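Local coordinates for protein putative glycosidase ph117-related (Bacteroides thetaiotaomicron, PDB 5A7V) that probably cleaves beta-mannosidic linkages by hydrolysis or phosphorolysis, and binds mannose in neighbouring sites of a five-bladed beta-propeller, at residues 187-192 and 227-232; 160-165 and 201-206; 257-262 and 269-274. All blocks are in the same frame, centred on the assembly; numbering follows the deposited sequence.

Contact 1. Residues 187-192 and 227-232; sequences PAFAKA and MYWGEE. With MAN (alpha-D-mannopyranose), chain E.
At a junction between two blades of the five-bladed beta-propeller expected of a GH130 enzyme, F189 and W229 form an oblique aromatic pair. F189 belongs to the loop that follows strand 183-187, and W229 ends strand 225-229 of the next sheet. A type I turn from P187 to A190, closed by the bond from A190 N to P187 O, presents the phenyl ring to the indole. The two side chains arrive from opposite directions, and CZ of F189 comes down over the centre of one indole face, 3.3 Å from W229 CE2. The ring planes are tilted by 49° and the centroid of the phenyl ring lies 4.5 Å from that of the six-membered indole ring. A chi1 of 66° turns the indole of W229 to meet the phenyl tip while NE1 is hydrogen-bonded to A236 O. L171 from the preceding sheet and W245 also border this apolar junction. Just beyond the strand, E231 reaches the sugar pocket, where its OE2 lies 2.8 Å from O1 of a bound mannose. Back at the aromatic junction, M227 bends at its thioether to bring CE to 4.1 Å from F189 CZ.

Contact 2. Residues 160-165 and 201-206; sequences TYTQWN and GCKSGS. With MAN (alpha-D-mannopyranose), chain D; BMA (beta-D-mannopyranose), chain C; SO4 (sulfate ion), chain I.
T160 and T162 both direct their side chains at segment 201-206, yet they meet it differently: T160 bonds to it directly, T162 largely through water. The hydroxyl of T160 sits between its own main-chain N and C (chi1 64°), and from there OG1 donates to G205 O over 2.8 Å. It meets the acceptor in the carbonyl plane, on a lone pair, at a C=O...O angle of 132°. A water bound to G205 N donates to the same hydroxyl, so OG1 reaches G205 twice, directly at its O and through the water at its N. T162 lies obliquely across K203, with OG1 3.4 Å from K203 CB. One water joins this hydroxyl to S204 N, and another receives hydrogen bonds from it and from K203 NZ. Threonine hydroxyls and ordered waters thus bridge adjoining blades of the propeller, strand 157-164 on one side and the approach to strand 205-212 on the other. The K203 chain bends at chi3 (64°), carrying its ammonium group to a mannose modelled as both anomers at one position; NZ donates to O6 of the beta form over 2.9 Å. W164 meets the same sugar with a ring face: C6 of the beta anomer stands 3.4 Å above the centre of the indole, a CH-pi approach, while W164 NE1 is held by G103 O.

Contact 3. Residues 257-262 and 269-274; sequences KLFSPR and QLTECG. With MAN (alpha-D-mannopyranose), chain E.
F259 brings CE2 to T271, the two side chains crossing at a slant, with F259 CE2 3.9 Å from T271 CG2. A chi1 of 72° swings the ring toward that methyl. Next along the chain, S260 points its side chain away and gives its hydroxyl to a hydrogen bond with H233 ND1, but its carbonyl carbon rests 3.7 Å from T271 CG2. P261 follows and makes the broadest contact of the segment. Its ring lies over the backbone of Q269 and L270, CG standing 3.6 Å from Q269 O, while its backbone N is 3.5 Å from T271 CG2. T271 is therefore the residue about which F259, S260 and P261 are arranged: its methyl meets all three, and its hydroxyl, buried by the contact, finds no hydrogen-bonding partner in the model. OG1 has instead P261 CD as an apolar neighbour at 3.7 Å. R262 then turns away, forming salt bridges with D267 and D326.

Strand 270-280 also lines the mannose pocket. From the other face of the strand E272 extends its chain toward a bound mannose, whose O2 donates to E272 OE2 over 2.6 Å; L270 lies beside the same sugar. Q269 and L270 both face K291 in a classic beta bulge. Strand 270-280 pairs antiparallel with 283-291, whose Y288 meets F259 edge-to-face and also touches T271. F259 reaches further to A311 and F313 of strand 306-314 and to R324 and F321 of strand 320-324, while backbone bonds of L258 and F259 to V234 connect the loop to the residue just before strand 235-239.

In the fold
One segment of each contact lies in or beside a run of neighbouring strands, in which 205-212 of contact 2 runs between 225-229 of contact 1 and 270-280 of contact 3. Contacts 1 and 2, with centres 8 Å apart, are probably joined by backbone hydrogen bonds such as Y228 O to S206 N, at 2.7 Å. Contact 3 lies about 14 Å, centre to centre, from contact 1, to which a probable G230 O to C273 N bond of 3.1 Å connects it. Around the mannoses the segments converge: E231 and E272 both approach O1 of one sugar, while K203, which lines both pockets, hydrogen-bonds to the neighbouring sugar. S204 OG lies 2.6 Å from E272 OE2, a second-shell partner that probably helps position that carboxylate.

Contact 1. Residues 187-192 and 227-232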
# COMPACT_ATOMS: atom_id res chain seq x y z
N PRO A 187 -16.71 0.89 6.79
CA PRO A 187 -16.30 1.71 5.64
C PRO A 187 -15.94 3.14 6.01
O PRO A 187 -16.68 3.83 6.75
CB PRO A 187 -17.51 1.61 4.71
CG PRO A 187 -18.14 0.28 5.04
CD PRO A 187 -17.96 0.14 6.54
N ALA A 188 -14.83 3.62 5.47
CA ALA A 188 -14.38 4.99 5.69
C ALA A 188 -15.41 6.01 5.27
O ALA A 188 -15.50 7.08 5.91
CB ALA A 188 -13.09 5.22 4.90
N PHE A 189 -16.18 5.69 4.24
CA PHE A 189 -17.13 6.65 3.65
C PHE A 189 -18.59 6.28 3.94
O PHE A 189 -19.52 6.71 3.25
CB PHE A 189 -16.89 6.80 2.16
CG PHE A 189 -15.46 7.07 1.81
CD1 PHE A 189 -14.72 8.02 2.47
CD2 PHE A 189 -14.82 6.32 0.81
CE1 PHE A 189 -13.37 8.24 2.16
CE2 PHE A 189 -13.51 6.57 0.49
CZ PHE A 189 -12.77 7.53 1.14
N ALA A 190 -18.80 5.49 5.01
CA ALA A 190 -20.19 5.12 5.37
C ALA A 190 -21.11 6.30 5.69
O ALA A 190 -22.27 6.32 5.31
CB ALA A 190 -20.19 4.18 6.56
N LYS A 191 -20.58 7.25 6.43
CA LYS A 191 -21.43 8.29 7.05
C LYS A 191 -21.59 9.57 6.20
O LYS A 191 -22.65 10.20 6.24
CB LYS A 191 -20.80 8.67 8.40
CG LYS A 191 -21.55 9.63 9.30
CD LYS A 191 -20.89 9.74 10.68
CE LYS A 191 -19.84 10.84 10.79
NZ LYS A 191 -19.98 11.52 12.11
N ALA A 192 -20.51 9.97 5.52
CA ALA A 192 -20.49 11.27 4.86
C ALA A 192 -21.62 11.45 3.84
O ALA A 192 -22.06 10.50 3.20
CB ALA A 192 -19.13 11.47 4.16
N MET A 227 -6.33 12.18 4.02
CA MET A 227 -5.99 10.92 3.37
C MET A 227 -6.13 11.07 1.85
O MET A 227 -7.16 11.55 1.36
CB MET A 227 -6.96 9.83 3.87
CG MET A 227 -6.74 8.46 3.29
SD MET A 227 -7.84 7.19 3.99
CE MET A 227 -9.49 7.71 3.51
N TYR A 228 -5.11 10.62 1.12
CA TYR A 228 -5.23 10.35 -0.34
C TYR A 228 -5.76 8.94 -0.47
O TYR A 228 -5.33 8.05 0.26
CB TYR A 228 -3.86 10.48 -1.04
CG TYR A 228 -3.20 11.84 -0.89
CD1 TYR A 228 -3.43 12.85 -1.78
CD2 TYR A 228 -2.34 12.10 0.15
CE1 TYR A 228 -2.88 14.11 -1.63
CE2 TYR A 228 -1.76 13.35 0.31
CZ TYR A 228 -2.01 14.35 -0.60
OH TYR A 228 -1.45 15.59 -0.39
N TRP A 229 -6.65 8.70 -1.44
CA TRP A 229 -7.15 7.36 -1.61
C TRP A 229 -7.57 7.11 -3.05
O TRP A 229 -7.85 8.06 -3.78
CB TRP A 229 -8.32 7.11 -0.60
CG TRP A 229 -9.51 7.96 -0.88
CD1 TRP A 229 -9.73 9.23 -0.41
CD2 TRP A 229 -10.64 7.60 -1.66
NE1 TRP A 229 -10.92 9.71 -0.89
CE2 TRP A 229 -11.50 8.75 -1.69
CE3 TRP A 229 -10.98 6.48 -2.44
CZ2 TRP A 229 -12.71 8.75 -2.38
CZ3 TRP A 229 -12.17 6.51 -3.14
CH2 TRP A 229 -13.02 7.65 -3.13
N GLY A 230 -7.65 5.85 -3.42
CA GLY A 230 -8.20 5.44 -4.70
C GLY A 230 -7.31 4.54 -5.51
O GLY A 230 -6.12 4.47 -5.28
N GLU A 231 -7.98 3.89 -6.44
CA GLU A 231 -7.34 2.96 -7.40
C GLU A 231 -7.27 3.52 -8.84
O GLU A 231 -6.19 3.56 -9.47
CB GLU A 231 -8.10 1.62 -7.36
CG GLU A 231 -7.62 0.55 -8.31
CD GLU A 231 -8.51 -0.66 -8.40
OE1 GLU A 231 -9.71 -0.63 -8.05
OE2 GLU A 231 -7.99 -1.71 -8.85
N GLU A 232 -8.43 3.89 -9.39
CA GLU A 232 -8.51 4.36 -10.78
C GLU A 232 -8.09 5.83 -10.97
O GLU A 232 -7.80 6.27 -12.08
CB GLU A 232 -9.93 4.18 -11.32
CG GLU A 232 -10.40 2.74 -11.37
CD GLU A 232 -11.88 2.55 -11.72
OE1 GLU A 232 -12.56 3.50 -12.09
OE2 GLU A 232 -12.36 1.42 -11.63
C1 MAN E . -5.43 -3.98 -7.35
C2 MAN E . -4.64 -3.74 -6.05
C3 MAN E . -4.09 -4.98 -5.33
C4 MAN E . -3.47 -5.97 -6.34
C5 MAN E . -3.58 -5.49 -7.80
C6 MAN E . -3.11 -6.56 -8.81
O1 MAN E . -5.42 -2.76 -8.28
O2 MAN E . -5.56 -3.05 -5.17
O3 MAN E . -5.09 -5.69 -4.62
O4 MAN E . -2.14 -6.17 -5.92
O5 MAN E . -4.99 -5.18 -8.03
O6 MAN E . -3.96 -7.71 -8.71

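Contact 2. Residues 160-165 and 201-206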
# COMPACT_ATOMS: atom_id res chain seq x y z
N THR A 160 -5.97 1.32 7.28
CA THR A 160 -6.92 1.34 6.18
C THR A 160 -6.78 -0.03 5.44
O THR A 160 -5.68 -0.59 5.36
CB THR A 160 -6.64 2.47 5.21
OG1 THR A 160 -5.36 2.26 4.60
CG2 THR A 160 -6.64 3.86 5.90
N TYR A 161 -7.88 -0.58 5.01
CA TYR A 161 -7.86 -1.89 4.31
C TYR A 161 -9.11 -2.04 3.47
O TYR A 161 -10.02 -1.21 3.54
CB TYR A 161 -7.72 -3.02 5.34
CG TYR A 161 -8.97 -3.29 6.18
CD1 TYR A 161 -9.28 -2.46 7.30
CD2 TYR A 161 -9.76 -4.33 5.91
CE1 TYR A 161 -10.39 -2.67 8.04
CE2 TYR A 161 -10.92 -4.59 6.64
CZ TYR A 161 -11.24 -3.75 7.76
OH TYR A 161 -12.34 -4.05 8.56
N THR A 162 -9.13 -3.08 2.61
CA THR A 162 -10.30 -3.37 1.82
C THR A 162 -11.15 -4.50 2.43
O THR A 162 -10.61 -5.58 2.73
CB THR A 162 -9.89 -3.85 0.40
OG1 THR A 162 -8.92 -2.94 -0.11
CG2 THR A 162 -11.10 -3.87 -0.49
N GLN A 163 -12.44 -4.25 2.56
CA GLN A 163 -13.41 -5.29 2.87
C GLN A 163 -13.87 -5.91 1.56
O GLN A 163 -14.30 -5.18 0.67
CB GLN A 163 -14.63 -4.68 3.63
CG GLN A 163 -14.25 -3.96 4.89
CD GLN A 163 -15.46 -3.35 5.54
OE1 GLN A 163 -16.13 -2.47 4.95
NE2 GLN A 163 -15.73 -3.73 6.75
N TRP A 164 -13.85 -7.23 1.48
CA TRP A 164 -14.27 -7.89 0.25
C TRP A 164 -15.27 -9.00 0.54
O TRP A 164 -14.97 -10.00 1.22
CB TRP A 164 -13.05 -8.42 -0.53
CG TRP A 164 -13.28 -9.11 -1.85
CD1 TRP A 164 -12.68 -10.27 -2.23
CD2 TRP A 164 -14.10 -8.69 -2.94
NE1 TRP A 164 -13.02 -10.58 -3.52
CE2 TRP A 164 -13.89 -9.63 -4.00
CE3 TRP A 164 -14.95 -7.60 -3.18
CZ2 TRP A 164 -14.51 -9.53 -5.25
CZ3 TRP A 164 -15.55 -7.49 -4.45
CH2 TRP A 164 -15.32 -8.44 -5.47
N ASN A 165 -16.47 -8.84 -0.03
CA ASN A 165 -17.57 -9.81 0.10
C ASN A 165 -18.00 -10.44 -1.22
O ASN A 165 -19.09 -10.98 -1.35
CB ASN A 165 -18.78 -9.15 0.78
CG ASN A 165 -19.39 -8.05 -0.06
OD1 ASN A 165 -18.90 -7.73 -1.15
ND2 ASN A 165 -20.46 -7.46 0.45
N GLY A 201 -17.46 1.30 -4.58
CA GLY A 201 -16.31 0.40 -4.68
C GLY A 201 -15.05 1.25 -4.60
O GLY A 201 -14.80 2.16 -5.40
N CYS A 202 -14.25 0.98 -3.59
CA CYS A 202 -13.07 1.77 -3.30
C CYS A 202 -12.05 0.98 -2.49
O CYS A 202 -12.40 -0.04 -1.87
CB CYS A 202 -13.46 3.09 -2.62
SG CYS A 202 -14.41 2.94 -1.09
N LYS A 203 -10.83 1.50 -2.44
CA LYS A 203 -9.69 0.85 -1.77
C LYS A 203 -8.50 1.78 -1.78
O LYS A 203 -8.54 2.83 -2.43
CB LYS A 203 -9.36 -0.52 -2.40
CG LYS A 203 -9.06 -0.46 -3.92
CD LYS A 203 -8.61 -1.82 -4.49
CE LYS A 203 -9.69 -2.85 -4.40
NZ LYS A 203 -9.27 -4.19 -4.89
N SER A 204 -7.46 1.41 -1.06
CA SER A 204 -6.12 2.02 -1.14
C SER A 204 -6.07 3.44 -0.54
O SER A 204 -6.11 4.43 -1.27
CB SER A 204 -5.58 1.97 -2.58
OG SER A 204 -5.48 0.61 -2.97
N GLY A 205 -6.00 3.47 0.80
CA GLY A 205 -6.02 4.72 1.55
C GLY A 205 -4.70 5.06 2.20
O GLY A 205 -4.21 4.29 3.06
N SER A 206 -4.12 6.21 1.86
CA SER A 206 -2.80 6.71 2.32
C SER A 206 -2.98 7.97 3.18
O SER A 206 -3.14 9.09 2.67
CB SER A 206 -1.97 7.07 1.08
OG SER A 206 -1.77 5.93 0.22
C1 MAN D . -9.20 -7.21 -7.31
C2 MAN D . -7.82 -7.13 -6.81
C3 MAN D . -7.73 -8.26 -5.81
C4 MAN D . -8.81 -8.25 -4.74
C5 MAN D . -10.18 -8.04 -5.34
C6 MAN D . -11.19 -7.54 -4.33
O1 MAN D . -9.52 -8.25 -8.16
O2 MAN D . -7.55 -5.93 -6.10
O3 MAN D . -6.47 -8.29 -5.12
O4 MAN D . -8.81 -9.51 -4.04
O5 MAN D . -10.17 -7.06 -6.36
O6 MAN D . -10.81 -6.31 -3.71
C1 BMA C . -9.05 -7.23 -7.39
C2 BMA C . -7.68 -7.44 -6.72
C3 BMA C . -7.81 -8.55 -5.70
C4 BMA C . -8.94 -8.25 -4.74
C5 BMA C . -10.22 -7.82 -5.47
C6 BMA C . -11.31 -7.36 -4.53
O1 BMA C . -9.09 -6.25 -8.42
O2 BMA C . -7.28 -6.25 -6.03
O3 BMA C . -6.55 -8.80 -4.96
O4 BMA C . -9.18 -9.45 -3.98
O5 BMA C . -9.99 -6.76 -6.42
O6 BMA C . -10.92 -6.26 -3.71
S SO4 I . -23.27 -5.41 -0.75
O1 SO4 I . -21.81 -5.41 -0.97
O2 SO4 I . -23.59 -6.02 0.57
O3 SO4 I . -23.91 -6.17 -1.86
O4 SO4 I . -23.81 -4.03 -0.69
O HOH W 1 -5.93 0.88 2.19
O HOH W 2 -7.95 -4.59 -2.20
O HOH W 3 -7.08 -1.11 0.64

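Contact 3. Residues 257-262 and 269-274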
# COMPACT_ATOMS: atom_id res chain seq x y z
N LYS A 257 -11.27 14.43 -8.65
CA LYS A 257 -10.02 13.76 -9.04
C LYS A 257 -8.86 14.70 -8.84
O LYS A 257 -8.80 15.78 -9.49
CB LYS A 257 -10.08 13.29 -10.51
CG LYS A 257 -11.15 12.27 -10.79
CD LYS A 257 -11.43 12.18 -12.30
CE LYS A 257 -12.55 11.23 -12.58
NZ LYS A 257 -12.89 11.21 -14.05
N LEU A 258 -7.90 14.36 -7.97
CA LEU A 258 -6.70 15.17 -7.79
C LEU A 258 -5.71 15.02 -8.95
O LEU A 258 -5.11 16.01 -9.36
CB LEU A 258 -5.99 14.80 -6.46
CG LEU A 258 -6.53 15.39 -5.17
CD1 LEU A 258 -8.00 15.43 -5.00
CD2 LEU A 258 -5.78 14.86 -3.97
N PHE A 259 -5.55 13.77 -9.40
CA PHE A 259 -4.90 13.47 -10.70
C PHE A 259 -5.32 12.07 -11.11
O PHE A 259 -5.94 11.33 -10.33
CB PHE A 259 -3.37 13.67 -10.69
CG PHE A 259 -2.55 12.65 -9.92
CD1 PHE A 259 -2.22 12.82 -8.58
CD2 PHE A 259 -2.01 11.54 -10.60
CE1 PHE A 259 -1.40 11.93 -7.92
CE2 PHE A 259 -1.20 10.65 -9.96
CZ PHE A 259 -0.90 10.81 -8.59
N SER A 260 -4.99 11.75 -12.37
CA SER A 260 -5.51 10.57 -13.00
C SER A 260 -4.42 9.88 -13.84
O SER A 260 -3.36 10.47 -14.10
CB SER A 260 -6.64 10.99 -13.95
OG SER A 260 -7.74 11.52 -13.20
N PRO A 261 -4.69 8.65 -14.27
CA PRO A 261 -3.81 8.03 -15.27
C PRO A 261 -3.66 8.91 -16.51
O PRO A 261 -4.54 9.72 -16.82
CB PRO A 261 -4.49 6.70 -15.60
CG PRO A 261 -5.36 6.42 -14.41
CD PRO A 261 -5.83 7.77 -13.93
N ARG A 262 -2.55 8.72 -17.20
CA ARG A 262 -2.20 9.54 -18.36
C ARG A 262 -1.68 8.69 -19.49
O ARG A 262 -1.05 7.64 -19.29
CB ARG A 262 -1.17 10.60 -17.99
CG ARG A 262 0.07 10.01 -17.41
CD ARG A 262 1.12 10.99 -16.94
NE ARG A 262 2.07 10.27 -16.14
CZ ARG A 262 3.27 10.66 -15.80
NH1 ARG A 262 3.72 11.86 -16.14
NH2 ARG A 262 4.03 9.80 -15.13
N GLN A 269 -3.24 3.18 -16.84
CA GLN A 269 -4.54 2.56 -16.58
C GLN A 269 -5.04 2.84 -15.16
O GLN A 269 -6.25 3.03 -14.98
CB GLN A 269 -4.47 1.04 -16.83
CG GLN A 269 -5.82 0.35 -16.81
CD GLN A 269 -5.74 -1.06 -17.42
OE1 GLN A 269 -4.99 -1.27 -18.36
NE2 GLN A 269 -6.44 -1.99 -16.86
N LEU A 270 -4.12 2.86 -14.18
CA LEU A 270 -4.48 3.13 -12.75
C LEU A 270 -3.39 4.00 -12.18
O LEU A 270 -2.20 3.93 -12.57
CB LEU A 270 -4.53 1.84 -11.94
CG LEU A 270 -5.50 0.77 -12.35
CD1 LEU A 270 -5.26 -0.49 -11.51
CD2 LEU A 270 -6.94 1.21 -12.27
N THR A 271 -3.82 4.81 -11.19
CA THR A 271 -2.93 5.58 -10.28
C THR A 271 -3.42 5.28 -8.86
O THR A 271 -4.34 5.95 -8.36
CB THR A 271 -2.97 7.13 -10.54
OG1 THR A 271 -4.34 7.55 -10.54
CG2 THR A 271 -2.36 7.49 -11.90
N GLU A 272 -2.84 4.27 -8.24
CA GLU A 272 -3.42 3.67 -7.04
C GLU A 272 -2.51 3.95 -5.86
O GLU A 272 -1.33 3.66 -5.83
CB GLU A 272 -3.54 2.16 -7.22
CG GLU A 272 -4.08 1.45 -5.96
CD GLU A 272 -4.58 0.05 -6.18
OE1 GLU A 272 -4.21 -0.55 -7.26
OE2 GLU A 272 -5.36 -0.45 -5.35
N CYS A 273 -3.10 4.59 -4.84
CA CYS A 273 -2.33 5.04 -3.65
C CYS A 273 -1.53 3.91 -3.04
O CYS A 273 -1.99 2.79 -2.97
CB CYS A 273 -3.28 5.70 -2.64
SG CYS A 273 -4.02 7.24 -3.27
N GLY A 274 -0.31 4.22 -2.57
CA GLY A 274 0.58 3.23 -1.98
C GLY A 274 0.65 3.35 -0.43
O GLY A 274 -0.41 3.32 0.22
C1 MAN E . -5.43 -3.98 -7.35
C2 MAN E . -4.64 -3.74 -6.05
C3 MAN E . -4.09 -4.98 -5.33
C4 MAN E . -3.47 -5.97 -6.34
C5 MAN E . -3.58 -5.49 -7.80
C6 MAN E . -3.11 -6.56 -8.81
O1 MAN E . -5.42 -2.76 -8.28
O2 MAN E . -5.56 -3.05 -5.17
O3 MAN E . -5.09 -5.69 -4.62
O4 MAN E . -2.14 -6.17 -5.92
O5 MAN E . -4.99 -5.18 -8.03
O6 MAN E . -3.96 -7.71 -8.71